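Monoglyceride lipase (Saccharomyces cerevisiae, PDB 4ZWN) hydrolyses monoacylglycerols to free fatty acids and glycerol, with a strong preference for monounsaturated species, and also takes part in breaking down fatty acid ethyl esters. Local coordinates at residues K208-D213 against F305-D310; K256-D261 against C287-K292. The protein carries 2 engineered substitutions. All coordinates share one frame; numbering follows the deposited sequence.

Contact 1. Residues K208-D213 against F305-D310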
loop_
_atom_site.group_PDB
_atom_site.type_symbol
_atom_site.label_atom_id
_atom_site.label_comp_id
_atom_site.label_asym_id
_atom_site.label_seq_id
_atom_site.Cartn_x
_atom_site.Cartn_y
_atom_site.Cartn_z
ATOM N N LYS A 208 15.270 11.379 -0.783
ATOM C CA LYS A 208 14.993 12.449 0.170
ATOM C C LYS A 208 13.491 12.653 0.351
ATOM O O LYS A 208 13.034 13.025 1.430
ATOM C CB LYS A 208 15.662 13.750 -0.278
ATOM C CG LYS A 208 17.124 13.854 0.138
ATOM C CD LYS A 208 17.779 15.119 -0.400
ATOM C CE LYS A 208 19.022 15.480 0.403
ATOM N NZ LYS A 208 19.937 14.318 0.580
ATOM N N GLY A 209 12.727 12.400 -0.706
ATOM C CA GLY A 209 11.284 12.528 -0.636
ATOM C C GLY A 209 10.636 11.328 0.028
ATOM O O GLY A 209 9.588 11.446 0.666
ATOM N N ILE A 210 11.267 10.169 -0.118
ATOM C CA ILE A 210 10.722 8.928 0.417
ATOM C C ILE A 210 10.813 8.885 1.940
ATOM O O ILE A 210 9.836 8.564 2.618
ATOM C CB ILE A 210 11.438 7.703 -0.188
ATOM C CG1 ILE A 210 11.021 7.528 -1.651
ATOM C CG2 ILE A 210 11.117 6.446 0.599
ATOM C CD1 ILE A 210 11.736 6.413 -2.368
ATOM N N THR A 211 11.982 9.224 2.477
ATOM C CA THR A 211 12.186 9.189 3.922
ATOM C C THR A 211 13.175 10.244 4.412
ATOM O O THR A 211 14.012 10.731 3.651
ATOM C CB THR A 211 12.687 7.812 4.383
ATOM O OG1 THR A 211 12.866 7.821 5.804
ATOM C CG2 THR A 211 14.011 7.479 3.716
ATOM N N SER A 212 13.073 10.583 5.694
ATOM C CA SER A 212 13.986 11.532 6.314
ATOM C C SER A 212 15.171 10.822 6.968
ATOM O O SER A 212 16.183 11.452 7.277
ATOM C CB SER A 212 13.254 12.384 7.351
ATOM O OG SER A 212 12.826 11.594 8.448
ATOM N N ASP A 213 15.039 9.514 7.180
ATOM C CA ASP A 213 16.102 8.728 7.805
ATOM C C ASP A 213 17.133 8.272 6.779
ATOM O O ASP A 213 16.806 7.561 5.829
ATOM C CB ASP A 213 15.522 7.514 8.537
ATOM C CG ASP A 213 16.541 6.835 9.435
ATOM O OD1 ASP A 213 17.519 7.498 9.838
ATOM O OD2 ASP A 213 16.365 5.640 9.746
ATOM N N PHE A 305 5.354 4.053 7.082
ATOM C CA PHE A 305 5.132 2.734 7.665
ATOM C C PHE A 305 6.287 1.770 7.430
ATOM O O PHE A 305 6.236 0.623 7.874
ATOM C CB PHE A 305 3.854 2.107 7.100
ATOM C CG PHE A 305 2.610 2.476 7.846
ATOM C CD1 PHE A 305 2.313 1.875 9.057
ATOM C CD2 PHE A 305 1.721 3.403 7.325
ATOM C CE1 PHE A 305 1.163 2.204 9.746
ATOM C CE2 PHE A 305 0.568 3.733 8.006
ATOM C CZ PHE A 305 0.289 3.128 9.219
ATOM N N SER A 306 7.320 2.215 6.724
ATOM C CA SER A 306 8.358 1.283 6.303
ATOM C C SER A 306 9.777 1.831 6.409
ATOM O O SER A 306 10.663 1.156 6.935
ATOM C CB SER A 306 8.095 0.836 4.864
ATOM O OG SER A 306 8.113 1.941 3.978
ATOM N N LEU A 307 9.996 3.046 5.916
ATOM C CA LEU A 307 11.358 3.543 5.749
ATOM C C LEU A 307 11.680 4.797 6.563
ATOM O O LEU A 307 12.779 5.336 6.466
ATOM C CB LEU A 307 11.622 3.805 4.263
ATOM C CG LEU A 307 11.443 2.568 3.374
ATOM C CD1 LEU A 307 11.570 2.917 1.899
ATOM C CD2 LEU A 307 12.436 1.472 3.764
ATOM N N GLU A 308 10.735 5.256 7.375
ATOM C CA GLU A 308 10.962 6.459 8.173
ATOM C C GLU A 308 11.693 6.168 9.481
ATOM O O GLU A 308 12.035 5.023 9.775
ATOM C CB GLU A 308 9.637 7.166 8.467
ATOM C CG GLU A 308 9.292 8.272 7.479
ATOM C CD GLU A 308 10.220 9.475 7.591
ATOM O OE1 GLU A 308 10.996 9.551 8.567
ATOM O OE2 GLU A 308 10.168 10.352 6.704
ATOM N N THR A 309 11.930 7.219 10.260
ATOM C CA THR A 309 12.644 7.100 11.525
ATOM C C THR A 309 11.840 6.304 12.541
ATOM O O THR A 309 10.623 6.158 12.405
ATOM C CB THR A 309 12.972 8.480 12.130
ATOM O OG1 THR A 309 11.755 9.146 12.500
ATOM C CG2 THR A 309 13.735 9.336 11.139
ATOM N N ASP A 310 12.528 5.796 13.559
ATOM C CA ASP A 310 11.880 5.056 14.635
ATOM C C ASP A 310 10.828 5.911 15.322
ATOM O O ASP A 310 9.768 5.417 15.697
ATOM C CB ASP A 310 12.910 4.574 15.659
ATOM C CG ASP A 310 13.710 3.389 15.165
ATOM O OD1 ASP A 310 13.584 3.039 13.975
ATOM O OD2 ASP A 310 14.469 2.809 15.970
HETATM O O HOH W 1 15.576 4.376 12.817
#

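Contact 2. Residues K256-D261 against C287-K292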
loop_
_atom_site.group_PDB
_atom_site.type_symbol
_atom_site.label_atom_id
_atom_site.label_comp_id
_atom_site.label_asym_id
_atom_site.label_seq_id
_atom_site.Cartn_x
_atom_site.Cartn_y
_atom_site.Cartn_z
ATOM N N LYS A 256 -21.408 7.673 -3.648
ATOM C CA LYS A 256 -22.346 6.684 -4.167
ATOM C C LYS A 256 -21.848 5.247 -4.054
ATOM O O LYS A 256 -22.643 4.328 -3.864
ATOM C CB LYS A 256 -22.675 6.986 -5.632
ATOM C CG LYS A 256 -23.477 8.257 -5.851
ATOM C CD LYS A 256 -23.731 8.481 -7.334
ATOM C CE LYS A 256 -24.408 9.817 -7.589
ATOM N NZ LYS A 256 -24.642 10.031 -9.042
ATOM N N ASN A 257 -20.540 5.046 -4.168
ATOM C CA ASN A 257 -20.006 3.692 -4.289
ATOM C C ASN A 257 -19.200 3.198 -3.088
ATOM O O ASN A 257 -18.952 1.997 -2.960
ATOM C CB ASN A 257 -19.146 3.594 -5.549
ATOM C CG ASN A 257 -19.937 3.862 -6.810
ATOM O OD1 ASN A 257 -20.559 2.958 -7.368
ATOM N ND2 ASN A 257 -19.923 5.109 -7.266
ATOM N N PHE A 258 -18.789 4.110 -2.215
ATOM C CA PHE A 258 -18.024 3.718 -1.036
ATOM C C PHE A 258 -18.846 2.779 -0.161
ATOM O O PHE A 258 -20.005 3.066 0.141
ATOM C CB PHE A 258 -17.591 4.945 -0.232
ATOM C CG PHE A 258 -16.581 4.639 0.833
ATOM C CD1 PHE A 258 -15.224 4.674 0.550
ATOM C CD2 PHE A 258 -16.987 4.310 2.116
ATOM C CE1 PHE A 258 -14.292 4.387 1.528
ATOM C CE2 PHE A 258 -16.060 4.019 3.097
ATOM C CZ PHE A 258 -14.712 4.058 2.804
ATOM N N ALA A 259 -18.243 1.659 0.229
ATOM C CA ALA A 259 -18.911 0.658 1.058
ATOM C C ALA A 259 -19.506 1.301 2.303
ATOM O O ALA A 259 -18.786 1.888 3.113
ATOM C CB ALA A 259 -17.943 -0.449 1.440
ATOM N N LYS A 260 -20.826 1.183 2.437
ATOM C CA LYS A 260 -21.592 1.922 3.438
ATOM C C LYS A 260 -21.060 1.757 4.858
ATOM O O LYS A 260 -20.992 0.647 5.385
ATOM C CB LYS A 260 -23.065 1.501 3.390
ATOM C CG LYS A 260 -23.985 2.339 4.274
ATOM C CD LYS A 260 -25.446 2.114 3.912
ATOM C CE LYS A 260 -26.375 2.924 4.801
ATOM N NZ LYS A 260 -26.351 2.454 6.214
ATOM N N ASP A 261 -20.665 2.882 5.448
ATOM C CA ASP A 261 -20.278 2.957 6.856
ATOM C C ASP A 261 -19.117 2.034 7.236
ATOM O O ASP A 261 -19.032 1.570 8.373
ATOM C CB ASP A 261 -21.488 2.653 7.748
ATOM C CG ASP A 261 -22.604 3.676 7.591
ATOM O OD1 ASP A 261 -22.297 4.882 7.484
ATOM O OD2 ASP A 261 -23.788 3.269 7.574
ATOM N N CYS A 287 -15.725 11.278 1.606
ATOM C CA CYS A 287 -16.121 9.941 2.050
ATOM C C CYS A 287 -17.403 9.984 2.874
ATOM O O CYS A 287 -17.503 10.748 3.831
ATOM C CB CYS A 287 -14.999 9.289 2.861
ATOM S SG CYS A 287 -15.313 7.571 3.344
ATOM N N PRO A 288 -18.391 9.157 2.498
ATOM C CA PRO A 288 -19.720 9.150 3.123
ATOM C C PRO A 288 -19.777 8.372 4.434
ATOM O O PRO A 288 -20.759 8.491 5.166
ATOM C CB PRO A 288 -20.591 8.475 2.064
ATOM C CG PRO A 288 -19.659 7.524 1.394
ATOM C CD PRO A 288 -18.311 8.209 1.371
ATOM N N SER A 289 -18.740 7.591 4.721
ATOM C CA SER A 289 -18.719 6.747 5.913
ATOM C C SER A 289 -18.787 7.555 7.202
ATOM O O SER A 289 -18.253 8.663 7.279
ATOM C CB SER A 289 -17.465 5.873 5.927
ATOM O OG SER A 289 -17.397 5.118 7.122
ATOM N N ALA A 290 -19.443 6.988 8.210
ATOM C CA ALA A 290 -19.575 7.635 9.512
ATOM C C ALA A 290 -18.279 7.539 10.314
ATOM O O ALA A 290 -17.935 8.448 11.069
ATOM C CB ALA A 290 -20.720 7.018 10.291
ATOM N N ASP A 291 -17.570 6.428 10.140
ATOM C CA ASP A 291 -16.300 6.195 10.816
ATOM C C ASP A 291 -15.144 6.473 9.850
ATOM O O ASP A 291 -14.651 5.568 9.181
ATOM C CB ASP A 291 -16.239 4.754 11.339
ATOM C CG ASP A 291 -15.124 4.531 12.349
ATOM O OD1 ASP A 291 -14.230 5.391 12.470
ATOM O OD2 ASP A 291 -15.142 3.476 13.018
ATOM N N LYS A 292 -14.729 7.733 9.772
ATOM C CA LYS A 292 -13.637 8.128 8.884
ATOM C C LYS A 292 -12.700 9.099 9.595
ATOM O O LYS A 292 -13.139 9.877 10.433
ATOM C CB LYS A 292 -14.184 8.763 7.602
ATOM C CG LYS A 292 -14.979 10.040 7.834
ATOM C CD LYS A 292 -15.537 10.595 6.534
ATOM C CE LYS A 292 -16.247 11.921 6.763
ATOM N NZ LYS A 292 -16.610 12.598 5.487
#

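Contact 1. Residues K208-D213 against F305-D310
Thr211, just past helix 207-210, gives its hydroxyl to Leu307 O and with the same oxygen closes an ST turn. Thr211 OG1 accepts from Asp213 N two residues on, and donates to Leu307 O at 2.6 Å. The torsion explains the reach: OG1 stands anti to the backbone N (chi1 -180°), on the side of the second segment. It meets the carbonyl from above its plane, with a C=O...donor angle of 118°.

Beside it the carboxylate of Glu308 takes up the next residue. Its chain leaves the backbone pointing away, but a bend at chi2 (-69°) brings the oxygens back to Ser212. Glu308 OE2 receives Ser212 N at 3.1 Å from well above the carboxylate plane. OE2 also takes a weak bond from Arg301 N.

Apolar contacts flank the polar core. Ile210 CG2 touches Leu307 CD1 at 3.8 Å, the two side chains lying side by side. Both also touch Leu220 of helix 214-222. Thr309, the N-cap of helix 310-326, lays its CG2 against Asp213 CB at 3.6 Å. The contact thus ties the link between helices 207-210 and 214-222 of this alpha/beta hydrolase to the segment that follows His302, assigned to the charge relay. Donors on both Glu308 oxygens probably limit the rotation of the carboxylate. Glu308 OE1 takes two: Ser212 OG on its syn lone pair at 2.7 Å, and Thr309 N on the anti side at 3.0 Å.

Contact 2. Residues K256-D261 against C287-K292
Cys287 places its sulfur over the centre of the Phe258 ring. This is a Cys sulfur-aromatic contact: SG lies 3.6 Å from the centroid of the Phe258 ring, 11° off the ring normal. In both side chains the first torsion is anti to the backbone N, which sets SG over the ring: chi1 is -169° for Phe258 CG and -175° for Cys287 SG.

The next two residues continue the packing. The pyrrolidine of Pro288 runs at a slant to the Phe258 side chain and brings CG to 3.7 Å from Phe258 CB. Ser289 CB approaches Phe258 CE2 obliquely, also at 3.7 Å. Replacing Phe258 with an alanine would probably open a gap beneath the Cys287 sulfur and beside Ser289 CB, while Pro288 would lose only the contact of its CD with the ring.

Farther along, the contact is more exposed at Asp261 and Ala290. Ser289 OG passes 3.5 Å from Asp261 C, but its hydrogen bond is to Lys262 O. Asp261 OD1 lies 3.6 Å from Ala290 N. The other carboxylate oxygen, Asp261 OD2, forms a salt bridge with Lys260 NZ at 3.0 Å.

The contact joins the turn after helix 253-257, which leads to strand 264-269, with the loop from helix 277-286 to strand 292-297, at one edge of the main sheet. Phe258 also packs on Ala154 and Cys155 of helix 145-156. Val264 of strand 264-269 touches Phe258, Cys287 and Ser289.

In the fold
The two contacts belong to one alpha/beta hydrolase fold but lie far apart. Their centres are 31 Å from each other, and their nearest atoms about 14 Å. Along the chain, contact 2 is nested inside the loop that contact 1 closes. Contact 1 is the one near the active site: the side chain of Ile210 is about 5 Å from that of His302 and about 8 Å from that of Asp272, both assigned to the charge relay with the nucleophile Ser144. Contact 2 lies away from these residues. Its connection to them is through the fold: helix 145-156, on which Phe258 packs, begins within the GXSXG motif, right after Ser144.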